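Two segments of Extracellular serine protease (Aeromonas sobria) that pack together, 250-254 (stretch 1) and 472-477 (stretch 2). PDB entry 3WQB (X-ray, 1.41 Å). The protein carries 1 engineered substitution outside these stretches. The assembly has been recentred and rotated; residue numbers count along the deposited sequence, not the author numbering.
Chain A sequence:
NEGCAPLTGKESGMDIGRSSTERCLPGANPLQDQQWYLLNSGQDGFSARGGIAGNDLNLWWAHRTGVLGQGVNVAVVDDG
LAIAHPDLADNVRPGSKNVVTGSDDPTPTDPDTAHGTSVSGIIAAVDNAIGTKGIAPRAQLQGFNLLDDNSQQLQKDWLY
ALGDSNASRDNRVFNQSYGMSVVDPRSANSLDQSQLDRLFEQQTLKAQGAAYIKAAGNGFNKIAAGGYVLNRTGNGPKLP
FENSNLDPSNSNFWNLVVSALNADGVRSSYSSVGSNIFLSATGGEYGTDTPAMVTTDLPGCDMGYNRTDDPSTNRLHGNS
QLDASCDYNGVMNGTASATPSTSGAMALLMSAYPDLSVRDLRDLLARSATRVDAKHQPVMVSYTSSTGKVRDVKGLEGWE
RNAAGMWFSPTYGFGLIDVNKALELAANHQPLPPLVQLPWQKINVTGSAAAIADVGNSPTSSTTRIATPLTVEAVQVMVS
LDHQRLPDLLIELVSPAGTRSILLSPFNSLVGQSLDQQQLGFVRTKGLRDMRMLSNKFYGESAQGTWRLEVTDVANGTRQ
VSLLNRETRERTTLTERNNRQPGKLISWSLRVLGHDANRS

Stretch 1 (250-254) NSNFW
Stretch 2 472-477: VEAVQV

How do the two backbones run past each other? Stretch 2 is extended from Ala474 (-139/159) through Val475 (-123/139) and Gln476 (-111/144) to Val477 (-131/138), within a strand; the chain turns a corner at Glu473 (-106/-59). Stretch 1 has no regular strand: Ser251 (-112/18) and Asn252 (-84/4) lead into Phe253, whose positive phi (72/-47) bends the chain before Trp254 (-62/-31). A weak hydrogen bond, Trp254 N to Asn252 O at 2.8 Å, spans this bend. The register is antiparallel: Ser251 CA lies 7.1 Å from Gln476 CA, and Phe253 CA 7.3 Å from Ala474 CA. At such spacing side chains, not a backbone ladder, bridge the gap.

Which residues face the contact? The CA-to-CB bonds of Glu473, Ala474 and Gln476 point toward stretch 1 and that of Val475 away. In stretch 1, the CA-to-CB bonds of Ser251 and Phe253 point toward stretch 2, while that of Asn252 points away.

What polar bond joins the stretches? Gln476 (m, t, chi3 -48°) extends its amide so that Gln476 NE2 donates to Ser251 O at 2.9 Å, nearly straight at 164°. Gln476 NE2 also donates to a water whose O is 3.0 Å away, and that water O donates to Asn252 O at 2.7 Å. Both amide hydrogens thus serve successive carbonyls of stretch 1, one directly and one through water.

How does the Phe253 ring fit? With chi1 t (179°) and chi2 72°, the ring lies beside Ala474, where Phe253 CD1 meets Ala474 CB at 3.7 Å, an apolar contact. Glu473 (m, t, chi3 43°) places OE1 4.1 Å from Phe253 CZ, at the ring edge near its plane, where the carbon-bound hydrogens carry slight positive charge; this carboxylate is hydrogen-bonded elsewhere in the structure.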

ATOM      1  N   ASN A 250      -1.052   3.215  -4.783  1.00  9.19           N
ATOM      2  CA  ASN A 250       0.059   3.544  -3.900  1.00  8.79           C
ATOM      3  C   ASN A 250       0.743   4.860  -4.228  1.00  8.25           C
ATOM      4  O   ASN A 250       1.624   5.285  -3.492  1.00  8.78           O
ATOM      5  CB  ASN A 250       1.102   2.424  -3.895  1.00  8.92           C
ATOM      6  CG  ASN A 250       0.601   1.164  -3.237  1.00  8.95           C
ATOM      7  OD1 ASN A 250      -0.447   1.153  -2.576  1.00 11.44           O
ATOM      8  ND2 ASN A 250       1.357   0.077  -3.410  1.00 11.29           N
ATOM      9  N   SER A 251       0.352   5.498  -5.331  1.00  8.74           N
ATOM     10  CA  SER A 251       0.926   6.800  -5.713  1.00  8.49           C
ATOM     11  C   SER A 251      -0.081   7.945  -5.607  1.00  8.65           C
ATOM     12  O   SER A 251       0.149   9.018  -6.166  1.00  8.95           O
ATOM     13  CB  SER A 251       1.536   6.734  -7.122  1.00  8.95           C
ATOM     14  OG  SER A 251       0.553   6.329  -8.063  1.00  9.93           O
ATOM     15  N   ASN A 252      -1.176   7.732  -4.877  1.00  8.53           N
ATOM     16  CA  ASN A 252      -2.226   8.744  -4.807  1.00  9.13           C
ATOM     17  C   ASN A 252      -2.018   9.838  -3.777  1.00  8.93           C
ATOM     18  O   ASN A 252      -2.897  10.685  -3.603  1.00  9.83           O
ATOM     19  CB  ASN A 252      -3.618   8.117  -4.626  1.00  8.99           C
ATOM     20  CG  ASN A 252      -3.850   7.590  -3.228  1.00  9.68           C
ATOM     21  OD1 ASN A 252      -2.945   7.558  -2.399  1.00 10.07           O
ATOM     22  ND2 ASN A 252      -5.080   7.177  -2.960  1.00 11.40           N
ATOM     23  N   PHE A 253      -0.866   9.823  -3.106  1.00  9.05           N
ATOM     24  CA  PHE A 253      -0.505  10.798  -2.062  1.00  9.08           C
ATOM     25  C   PHE A 253      -1.277  10.637  -0.757  1.00  9.12           C
ATOM     26  O   PHE A 253      -0.675  10.650   0.303  1.00  9.18           O
ATOM     27  CB  PHE A 253      -0.583  12.245  -2.561  1.00  9.72           C
ATOM     28  CG  PHE A 253      -0.248  13.264  -1.509  1.00  9.59           C
ATOM     29  CD1 PHE A 253       1.068  13.417  -1.070  1.00 10.36           C
ATOM     30  CD2 PHE A 253      -1.246  14.067  -0.946  1.00 10.45           C
ATOM     31  CE1 PHE A 253       1.390  14.362  -0.106  1.00 11.63           C
ATOM     32  CE2 PHE A 253      -0.932  15.006   0.028  1.00 11.98           C
ATOM     33  CZ  PHE A 253       0.387  15.159   0.440  1.00 12.07           C
ATOM     34  N   TRP A 254      -2.598  10.497  -0.841  1.00  9.29           N
ATOM     35  CA  TRP A 254      -3.438  10.367   0.360  1.00  9.78           C
ATOM     36  C   TRP A 254      -3.078   9.115   1.146  1.00  9.05           C
ATOM     37  O   TRP A 254      -3.162   9.115   2.379  1.00  9.64           O
ATOM     38  CB  TRP A 254      -4.929  10.393  -0.001  1.00  9.95           C
ATOM     39  CG  TRP A 254      -5.204  11.495  -0.975  1.00  9.90           C
ATOM     40  CD1 TRP A 254      -5.580  11.359  -2.278  1.00 10.27           C
ATOM     41  CD2 TRP A 254      -5.006  12.905  -0.757  1.00 10.73           C
ATOM     42  NE1 TRP A 254      -5.678  12.601  -2.876  1.00 11.06           N
ATOM     43  CE2 TRP A 254      -5.320  13.562  -1.968  1.00 11.26           C
ATOM     44  CE3 TRP A 254      -4.614  13.677   0.353  1.00 11.02           C
ATOM     45  CZ2 TRP A 254      -5.245  14.961  -2.104  1.00 11.95           C
ATOM     46  CZ3 TRP A 254      -4.559  15.071   0.219  1.00 11.59           C
ATOM     47  CH2 TRP A 254      -4.865  15.688  -1.000  1.00 12.15           C
ATOM     48  N   VAL A 472       8.417  21.341  -1.258  1.00 11.27           N
ATOM     49  CA  VAL A 472       7.891  20.060  -1.706  1.00 11.50           C
ATOM     50  C   VAL A 472       7.528  19.161  -0.530  1.00 11.47           C
ATOM     51  O   VAL A 472       8.250  19.092   0.472  1.00 11.89           O
ATOM     52  CB  VAL A 472       8.920  19.313  -2.594  1.00 11.34           C
ATOM     53  CG1 VAL A 472       8.390  17.942  -3.006  1.00 13.07           C
ATOM     54  CG2 VAL A 472       9.282  20.126  -3.828  1.00 12.50           C
ATOM     55  N   GLU A 473       6.397  18.480  -0.654  1.00 11.37           N
ATOM     56  CA  GLU A 473       6.119  17.328   0.199  1.00 12.20           C
ATOM     57  C   GLU A 473       6.282  16.067  -0.639  1.00 11.84           C
ATOM     58  O   GLU A 473       7.124  15.216  -0.331  1.00 12.75           O
ATOM     59  CB  GLU A 473       4.734  17.430   0.843  1.00 12.72           C
ATOM     60  CG  GLU A 473       4.657  18.558   1.876  1.00 13.63           C
ATOM     61  CD  GLU A 473       3.244  19.017   2.186  1.00 14.70           C
ATOM     62  OE1 GLU A 473       2.337  18.169   2.347  1.00 15.11           O
ATOM     63  OE2 GLU A 473       3.048  20.242   2.292  1.00 15.78           O
ATOM     64  N   ALA A 474       5.505  15.949  -1.718  1.00 10.90           N
ATOM     65  CA  ALA A 474       5.619  14.793  -2.595  1.00 10.80           C
ATOM     66  C   ALA A 474       5.515  15.252  -4.030  1.00 10.77           C
ATOM     67  O   ALA A 474       5.012  16.351  -4.312  1.00 11.06           O
ATOM     68  CB  ALA A 474       4.533  13.762  -2.279  1.00 11.52           C
ATOM     69  N   VAL A 475       6.023  14.422  -4.933  1.00 10.29           N
ATOM     70  CA  VAL A 475       5.818  14.634  -6.362  1.00 11.12           C
ATOM     71  C   VAL A 475       5.168  13.412  -6.990  1.00 10.97           C
ATOM     72  O   VAL A 475       5.523  12.265  -6.669  1.00 10.83           O
ATOM     73  CB  VAL A 475       7.127  15.012  -7.136  1.00 12.06           C
ATOM     74  CG1 VAL A 475       7.692  16.329  -6.634  1.00 13.35           C
ATOM     75  CG2 VAL A 475       8.173  13.928  -7.039  1.00 13.52           C
ATOM     76  N   GLN A 476       4.219  13.665  -7.884  1.00 11.06           N
ATOM     77  CA  GLN A 476       3.624  12.632  -8.709  1.00 11.19           C
ATOM     78  C   GLN A 476       4.053  12.842 -10.142  1.00 11.60           C
ATOM     79  O   GLN A 476       4.192  13.984 -10.606  1.00 12.01           O
ATOM     80  CB  GLN A 476       2.102  12.673  -8.637  1.00 11.63           C
ATOM     81  CG  GLN A 476       1.537  12.332  -7.269  1.00 11.14           C
ATOM     82  CD  GLN A 476       0.065  12.642  -7.174  1.00 12.55           C
ATOM     83  OE1 GLN A 476      -0.367  13.729  -7.558  1.00 13.14           O
ATOM     84  NE2 GLN A 476      -0.714  11.702  -6.642  1.00 12.68           N
ATOM     85  N   VAL A 477       4.268  11.728 -10.828  1.00 12.02           N
ATOM     86  CA  VAL A 477       4.619  11.724 -12.240  1.00 13.21           C
ATOM     87  C   VAL A 477       3.711  10.728 -12.952  1.00 13.12           C
ATOM     88  O   VAL A 477       3.444   9.637 -12.434  1.00 14.85           O
ATOM     89  CB  VAL A 477       6.118  11.342 -12.433  1.00 13.99           C
ATOM     90  CG1 VAL A 477       6.447  10.959 -13.852  1.00 16.05           C
ATOM     91  CG2 VAL A 477       7.022  12.476 -11.999  1.00 14.03           C
TER
HETATM   92  O   HOH W   1      -3.580  12.152  -5.756  1.00 16.44           O